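Local coordinates for protein BspA (BspA_V) (Streptococcus agalactiae serotype III, PDB 5DZ8) that is a cell wall-anchored streptococcal adhesin of the antigen I/II family, seen here as its variable domain, which probably contributes to adhesion, at the interface of chains A and B. Sequence-based numbering; all coordinates share one arbitrary frame. Chains: chain A/B, BspA (BspA_V).

Contact 1: the interface of chains A and B. Residues chain A 7, 141-143; chain B 163-165.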
# COMPACT_ATOMS: atom_id res chain seq x y z
N ASP A 7 24.20 -20.47 3.88
CA ASP A 7 23.77 -19.36 3.04
C ASP A 7 22.53 -18.70 3.55
O ASP A 7 21.81 -19.24 4.38
CB ASP A 7 23.59 -19.76 1.58
CG ASP A 7 24.59 -18.98 0.63
OD1 ASP A 7 24.81 -17.69 0.77
OD2 ASP A 7 25.13 -19.68 -0.27
N SER A 141 19.52 -28.40 6.24
CA SER A 141 18.43 -27.79 6.96
C SER A 141 17.29 -27.41 6.07
O SER A 141 16.21 -27.21 6.58
CB SER A 141 18.89 -26.47 7.60
OG SER A 141 19.04 -25.52 6.59
N GLY A 142 17.57 -27.24 4.77
CA GLY A 142 16.64 -26.64 3.84
C GLY A 142 16.43 -25.18 4.23
O GLY A 142 17.08 -24.64 5.12
N ASN A 143 15.48 -24.56 3.55
CA ASN A 143 15.21 -23.13 3.71
C ASN A 143 14.41 -22.81 4.95
O ASN A 143 13.31 -23.31 5.13
CB ASN A 143 14.51 -22.62 2.47
CG ASN A 143 15.38 -22.76 1.25
OD1 ASN A 143 16.61 -22.72 1.34
ND2 ASN A 143 14.78 -22.99 0.15
N VAL B 163 17.63 -18.89 5.55
CA VAL B 163 18.98 -19.36 5.78
C VAL B 163 18.99 -20.86 5.49
O VAL B 163 17.96 -21.49 5.54
CB VAL B 163 19.51 -19.15 7.19
CG1 VAL B 163 19.39 -17.72 7.65
CG2 VAL B 163 18.83 -20.09 8.20
N SER B 164 20.17 -21.42 5.20
CA SER B 164 20.29 -22.83 4.98
C SER B 164 21.67 -23.30 5.33
O SER B 164 22.64 -22.58 5.17
CB SER B 164 19.99 -23.16 3.55
OG SER B 164 20.96 -22.58 2.72
N TYR B 165 21.72 -24.53 5.85
CA TYR B 165 22.95 -25.13 6.34
C TYR B 165 23.02 -26.51 5.75
O TYR B 165 22.03 -27.27 5.81
CB TYR B 165 22.99 -25.19 7.85
CG TYR B 165 22.96 -23.80 8.52
CD1 TYR B 165 21.77 -23.19 8.81
CD2 TYR B 165 24.11 -23.12 8.84
CE1 TYR B 165 21.72 -21.93 9.39
CE2 TYR B 165 24.07 -21.87 9.42
CZ TYR B 165 22.86 -21.28 9.70
OH TYR B 165 22.76 -20.04 10.28
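A:Ser141 turns its hydroxyl toward the backbone of B:Tyr165, a compact example of strand insertion in which backbone does most of the joining and one side chain helps. Its OG sits between its own backbone N and carbonyl carbon (chi1 73°), which places the oxygen where it accepts from B:Tyr165 N at 2.9 Å. The same hydroxyl donates to A:Gly142 O at 2.6 Å, on an in-plane lone pair, and this bond probably directs its hydrogen away from B:Tyr165 N. B:Ser164 faces both flanks: its OG leans toward A:Asp7, 3.8 Å from A:Asp7 O and too far for a hydrogen bond, while B:Ser164 CB lies 3.6 Å from A:Gly142 O. Backbone bonds hold these side chains in register. A:Asp7 N donates to B:Ser164 O at 2.9 Å, and B:Ser164 N returns a bond to A:Asp7 O, making an antiparallel bridge; on the other flank A:Ser141 N donates to B:Tyr165 O at 2.8 Å. The site thus adds strand 158-167 of chain B beside strand 4-12 of its partner, with the loop 141-143 on its other flank, and so helps to join the two variable domains of the deposited dimer.

Contact 2: the interface of chains A and B. Residues chain A 3, 67, 137-138; chain B 166-169.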
# COMPACT_ATOMS: atom_id res chain seq x y z
N ASN A 3 32.33 -28.77 8.65
CA ASN A 3 32.46 -28.55 7.26
C ASN A 3 31.02 -28.26 6.78
O ASN A 3 30.35 -29.10 6.19
CB ASN A 3 33.06 -29.78 6.60
CG ASN A 3 33.13 -29.59 5.13
OD1 ASN A 3 33.24 -28.47 4.67
ND2 ASN A 3 32.98 -30.66 4.37
N GLY A 67 30.87 -37.61 12.00
CA GLY A 67 30.84 -36.73 10.86
C GLY A 67 29.60 -35.86 10.77
O GLY A 67 29.54 -34.95 9.95
N PRO A 137 25.93 -36.35 7.69
CA PRO A 137 26.68 -36.13 6.46
C PRO A 137 25.75 -35.97 5.26
O PRO A 137 24.85 -36.77 5.06
CB PRO A 137 27.56 -37.37 6.36
CG PRO A 137 27.75 -37.83 7.81
CD PRO A 137 26.42 -37.53 8.45
N HIS A 138 25.96 -34.88 4.52
CA HIS A 138 25.15 -34.49 3.40
C HIS A 138 23.72 -34.08 3.73
O HIS A 138 22.91 -33.96 2.82
CB HIS A 138 25.17 -35.56 2.31
CG HIS A 138 26.53 -35.89 1.82
ND1 HIS A 138 27.19 -35.12 0.88
CD2 HIS A 138 27.38 -36.90 2.13
CE1 HIS A 138 28.37 -35.66 0.62
NE2 HIS A 138 28.50 -36.75 1.36
N VAL B 166 24.18 -26.82 5.16
CA VAL B 166 24.46 -28.11 4.56
C VAL B 166 25.72 -28.65 5.23
O VAL B 166 26.75 -27.96 5.34
CB VAL B 166 24.66 -28.03 3.01
CG1 VAL B 166 24.87 -29.41 2.40
CG2 VAL B 166 23.49 -27.33 2.31
N ASN B 167 25.64 -29.88 5.68
CA ASN B 167 26.82 -30.61 6.12
C ASN B 167 27.49 -31.30 4.90
O ASN B 167 27.01 -32.29 4.39
CB ASN B 167 26.44 -31.64 7.15
CG ASN B 167 27.63 -32.34 7.71
OD1 ASN B 167 28.75 -32.24 7.19
ND2 ASN B 167 27.40 -33.08 8.78
N ASN B 168 28.59 -30.73 4.47
CA ASN B 168 29.32 -31.20 3.31
C ASN B 168 30.21 -32.40 3.55
O ASN B 168 30.83 -32.85 2.65
CB ASN B 168 30.15 -30.05 2.75
CG ASN B 168 29.29 -28.93 2.13
OD1 ASN B 168 29.66 -27.76 2.18
ND2 ASN B 168 28.19 -29.29 1.51
N ASN B 169 30.26 -32.95 4.75
CA ASN B 169 30.84 -34.28 4.92
C ASN B 169 30.07 -35.35 4.14
O ASN B 169 30.61 -36.44 3.88
CB ASN B 169 30.87 -34.69 6.38
CG ASN B 169 31.89 -33.93 7.21
OD1 ASN B 169 32.88 -33.40 6.70
ND2 ASN B 169 31.68 -33.94 8.53
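B:Asn167 and B:Asn169 converge on A:Gly67 by two different torsions: the first extends its CG away from the backbone N (chi1 -176°), the second folds its CG beside the backbone N (chi1 -72°). Both ND2 groups therefore reach the same carbonyl, A:Gly67 O, B:Asn169 ND2 at 2.8 Å and B:Asn167 ND2 at 3.1 Å. Each donor lies in the carbonyl plane on a lone pair; each amide points its N-H edge at the oxygen, and the two bonds probably limit their rotation. The other end of the B:Asn167 amide looks inward: its OD1 accepts from B:Asn169 N at 2.9 Å, which probably steadies the turn at the end of the chain. A:His138 closes this end of the contact. Its N donates to B:Asn167 O at 2.8 Å through a bent bond (129° at H), and its imidazole lies with one face under B:Asn169 C, 3.8 Å from the ring centroid. Opposite, A:Asn3 O accepts from B:Asn168 N at 3.0 Å, while the A:Asn3 side chain crosses that of B:Asn168 at about a right angle. Together these groups hold the asparagine-rich tail at the end of this domain construct on chain A and help to secure the reciprocally inserted strand in the deposited dimer.

Contact 3: the interface of chains A and B. Residues chain A 163, 165; chain B 6, 57, 59, 61, 71, 73, 146.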
# COMPACT_ATOMS: atom_id res chain seq x y z
N VAL A 163 -18.90 20.02 -2.79
CA VAL A 163 -20.14 20.54 -3.32
C VAL A 163 -20.03 22.04 -3.42
O VAL A 163 -19.26 22.64 -2.68
CB VAL A 163 -21.39 20.14 -2.44
CG1 VAL A 163 -21.51 18.64 -2.35
CG2 VAL A 163 -21.39 20.75 -1.01
N TYR A 165 -22.69 25.73 -4.23
CA TYR A 165 -23.97 26.33 -4.46
C TYR A 165 -23.78 27.81 -4.76
O TYR A 165 -23.12 28.51 -4.00
CB TYR A 165 -24.88 26.18 -3.25
CG TYR A 165 -25.13 24.75 -2.84
CD1 TYR A 165 -24.23 24.08 -2.00
CD2 TYR A 165 -26.28 24.08 -3.25
CE1 TYR A 165 -24.42 22.74 -1.67
CE2 TYR A 165 -26.50 22.75 -2.89
CZ TYR A 165 -25.58 22.09 -2.09
OH TYR A 165 -25.79 20.78 -1.73
N PHE B 6 -26.37 23.88 -8.19
CA PHE B 6 -25.72 22.90 -7.31
C PHE B 6 -24.66 22.22 -8.11
O PHE B 6 -24.90 21.85 -9.24
CB PHE B 6 -26.71 21.85 -6.83
CG PHE B 6 -26.09 20.55 -6.44
CD1 PHE B 6 -25.29 20.45 -5.29
CD2 PHE B 6 -26.29 19.41 -7.20
CE1 PHE B 6 -24.72 19.26 -4.93
CE2 PHE B 6 -25.70 18.20 -6.86
CZ PHE B 6 -24.93 18.12 -5.72
N VAL B 57 -26.54 14.01 -2.38
CA VAL B 57 -26.51 15.08 -1.42
C VAL B 57 -27.95 15.45 -1.06
O VAL B 57 -28.77 15.63 -1.95
CB VAL B 57 -25.79 16.29 -1.97
CG1 VAL B 57 -25.80 17.41 -0.93
CG2 VAL B 57 -24.36 15.89 -2.34
N HIS B 59 -30.15 18.20 0.19
CA HIS B 59 -30.22 19.67 0.35
C HIS B 59 -31.60 20.22 -0.00
O HIS B 59 -32.40 19.54 -0.64
CB HIS B 59 -29.14 20.36 -0.49
CG HIS B 59 -29.21 20.03 -1.95
ND1 HIS B 59 -28.10 19.70 -2.68
CD2 HIS B 59 -30.25 20.01 -2.82
CE1 HIS B 59 -28.44 19.49 -3.95
NE2 HIS B 59 -29.74 19.71 -4.07
N TYR B 61 -33.73 24.37 -0.45
CA TYR B 61 -33.55 25.82 -0.62
C TYR B 61 -34.77 26.60 -0.12
O TYR B 61 -35.88 26.26 -0.50
CB TYR B 61 -33.39 26.16 -2.11
CG TYR B 61 -32.33 25.39 -2.82
CD1 TYR B 61 -31.04 25.23 -2.27
CD2 TYR B 61 -32.57 24.85 -4.10
CE1 TYR B 61 -30.05 24.50 -2.95
CE2 TYR B 61 -31.59 24.13 -4.77
CZ TYR B 61 -30.33 23.96 -4.19
OH TYR B 61 -29.37 23.25 -4.86
N ALA B 71 -29.42 27.91 1.28
CA ALA B 71 -29.20 26.52 0.88
C ALA B 71 -28.82 25.72 2.14
O ALA B 71 -27.78 26.00 2.76
CB ALA B 71 -28.11 26.38 -0.18
N VAL B 73 -27.63 22.28 3.48
CA VAL B 73 -26.97 21.08 3.06
C VAL B 73 -27.01 20.11 4.23
O VAL B 73 -26.14 20.13 5.13
CB VAL B 73 -25.56 21.32 2.54
CG1 VAL B 73 -25.10 20.12 1.70
CG2 VAL B 73 -25.52 22.54 1.67
N VAL B 146 -17.57 17.37 1.43
CA VAL B 146 -18.57 16.57 2.10
C VAL B 146 -18.15 15.12 2.48
O VAL B 146 -18.74 14.51 3.33
CB VAL B 146 -19.90 16.62 1.34
CG1 VAL B 146 -20.48 18.07 1.36
CG2 VAL B 146 -19.80 16.03 -0.08
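A:Tyr165 pushes its ring into a cluster of chain B side chains, showing how one aromatic residue can give an inserted strand its hydrophobic plug. It hides 87 Å² against chain B, far more than A:Val163 two residues earlier. The tight part surrounds the outer half of the ring. CG of A:Tyr165 stands beside its backbone N and opposite the carbonyl carbon (chi1 -59°), sending the phenol inward. Paired with B:Phe6 across an antiparallel bridge, it lies alongside that ring, with CE2 against B:Phe6 CD1 at 3.5 Å. B:Val73 arrives from the opposite direction and sets CG2 3.5 Å from A:Tyr165 CE1. B:His59 meets the phenol at its edge, the two ring planes 87° apart, and its ND1 shares a hydrogen bond of 2.7 Å with the phenol OH of A:Tyr165; the donor cannot be told from the coordinates. B:Tyr61 comes in at about a right angle, its OH also at the phenol edge. Within chain B, CE1 of B:His59 packs over a face of the B:Phe6 ring, which probably helps to orient the imidazole. The looser part, with fewer and longer apolar contacts, lies around A:Val163, whose side chain crosses that of B:Val146 at about a right angle, CG2 3.7 Å from B:Val146 CG1. Between the two parts, B:Val57 serves both residues: CG1 lies near the tyrosine hydroxyl, and CG2 is 4.0 Å from A:Val163 CG1.

Contact 4: the interface of chains A and B. Residues chain A 166-169; chain B 3-5.
A:Asn169 OD1 and B:Asn3 ND2 form the short side-chain bond of this contact, 2.8 Å long and 167° at H. Here one asparagine amide donates to another at the end of an inserted strand. The oxygen lies nearly in the amide plane of B:Asn3, yet the donor sits 43° above the carbonyl plane of A:Asn169, away from its lone pairs; the two side chains cross at about a right angle. B:Asn3 reaches across because its CG is opposite its backbone N (chi1 173°), which also brings its ND2 beside A:Asn168 CB. Its twin in the other chain's tail differs: B:Asn169 turns its ND2 to A:Gly67 O. The backbone bond from A:Asn168 N to B:Asn3 O is kept in both copies. Further along, antiparallel pairing takes over between strand 158-167 of chain A and strand 4-11 of chain B: A:Val166 N donates to B:Ala5 O at 3.1 Å, and B:Ala5 N donates back to A:Val166 O at 3.0 Å. The contact thus ties the end of one domain construct to the start of the other. Within the tail, as in its twin, A:Asn167 turns its side-chain carbonyl back on its own chain, where OD1 accepts from A:Asn169 N at 3.0 Å.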
# COMPACT_ATOMS: atom_id res chain seq x y z
N VAL A 166 -24.39 28.25 -5.86
CA VAL A 166 -24.36 29.63 -6.34
C VAL A 166 -25.81 30.16 -6.48
O VAL A 166 -26.65 29.50 -7.12
CB VAL A 166 -23.64 29.69 -7.71
CG1 VAL A 166 -23.50 31.16 -8.16
CG2 VAL A 166 -22.29 29.01 -7.60
N ASN A 167 -26.10 31.30 -5.87
CA ASN A 167 -27.42 31.97 -6.05
C ASN A 167 -27.38 32.83 -7.30
O ASN A 167 -26.82 33.93 -7.29
CB ASN A 167 -27.69 32.87 -4.87
CG ASN A 167 -29.02 33.59 -4.95
OD1 ASN A 167 -29.76 33.43 -5.90
ND2 ASN A 167 -29.35 34.32 -3.90
N ASN A 168 -27.95 32.31 -8.38
CA ASN A 168 -27.97 33.05 -9.66
C ASN A 168 -28.93 34.25 -9.76
O ASN A 168 -29.00 34.88 -10.80
CB ASN A 168 -28.25 32.08 -10.80
CG ASN A 168 -27.06 31.22 -11.10
OD1 ASN A 168 -25.93 31.70 -10.99
ND2 ASN A 168 -27.28 29.97 -11.44
N ASN A 169 -29.67 34.55 -8.70
CA ASN A 169 -30.44 35.79 -8.62
C ASN A 169 -29.64 36.89 -7.94
O ASN A 169 -29.74 38.05 -8.33
CB ASN A 169 -31.77 35.55 -7.90
CG ASN A 169 -32.79 34.82 -8.77
OD1 ASN A 169 -32.53 34.42 -9.93
ND2 ASN A 169 -33.98 34.64 -8.21
N ASN B 3 -33.40 30.20 -7.33
CA ASN B 3 -32.67 29.89 -8.53
C ASN B 3 -31.15 29.62 -8.17
O ASN B 3 -30.29 30.52 -8.15
CB ASN B 3 -32.88 31.07 -9.44
CG ASN B 3 -32.06 30.97 -10.65
OD1 ASN B 3 -31.84 29.86 -11.12
ND2 ASN B 3 -31.54 32.10 -11.13
N VAL B 4 -30.87 28.37 -7.82
CA VAL B 4 -29.59 28.00 -7.24
C VAL B 4 -28.99 26.89 -8.07
O VAL B 4 -29.66 25.93 -8.39
CB VAL B 4 -29.78 27.56 -5.81
CG1 VAL B 4 -28.48 26.98 -5.22
CG2 VAL B 4 -30.30 28.71 -4.99
N ALA B 5 -27.72 27.05 -8.42
CA ALA B 5 -26.99 26.02 -9.14
C ALA B 5 -26.12 25.18 -8.17
O ALA B 5 -25.27 25.70 -7.43
CB ALA B 5 -26.13 26.64 -10.23

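Contacts 1 and 2 lie about 13 Å apart between the centres of their C-alpha atoms, and contacts 3 and 4 about 12 Å apart, whereas the centres of contacts 1 and 3 are some 64 Å apart and those of contacts 2 and 4 some 86 Å. The two pairs are halves of a two-fold exchange: strand 158-167 of chain B is received by chain A in contacts 1 and 2, and that of chain A by chain B in contacts 3 and 4. Such reciprocal insertion suggests a domain swap and joins the domains into an elongated dimer, which may not be the form present on the cell surface.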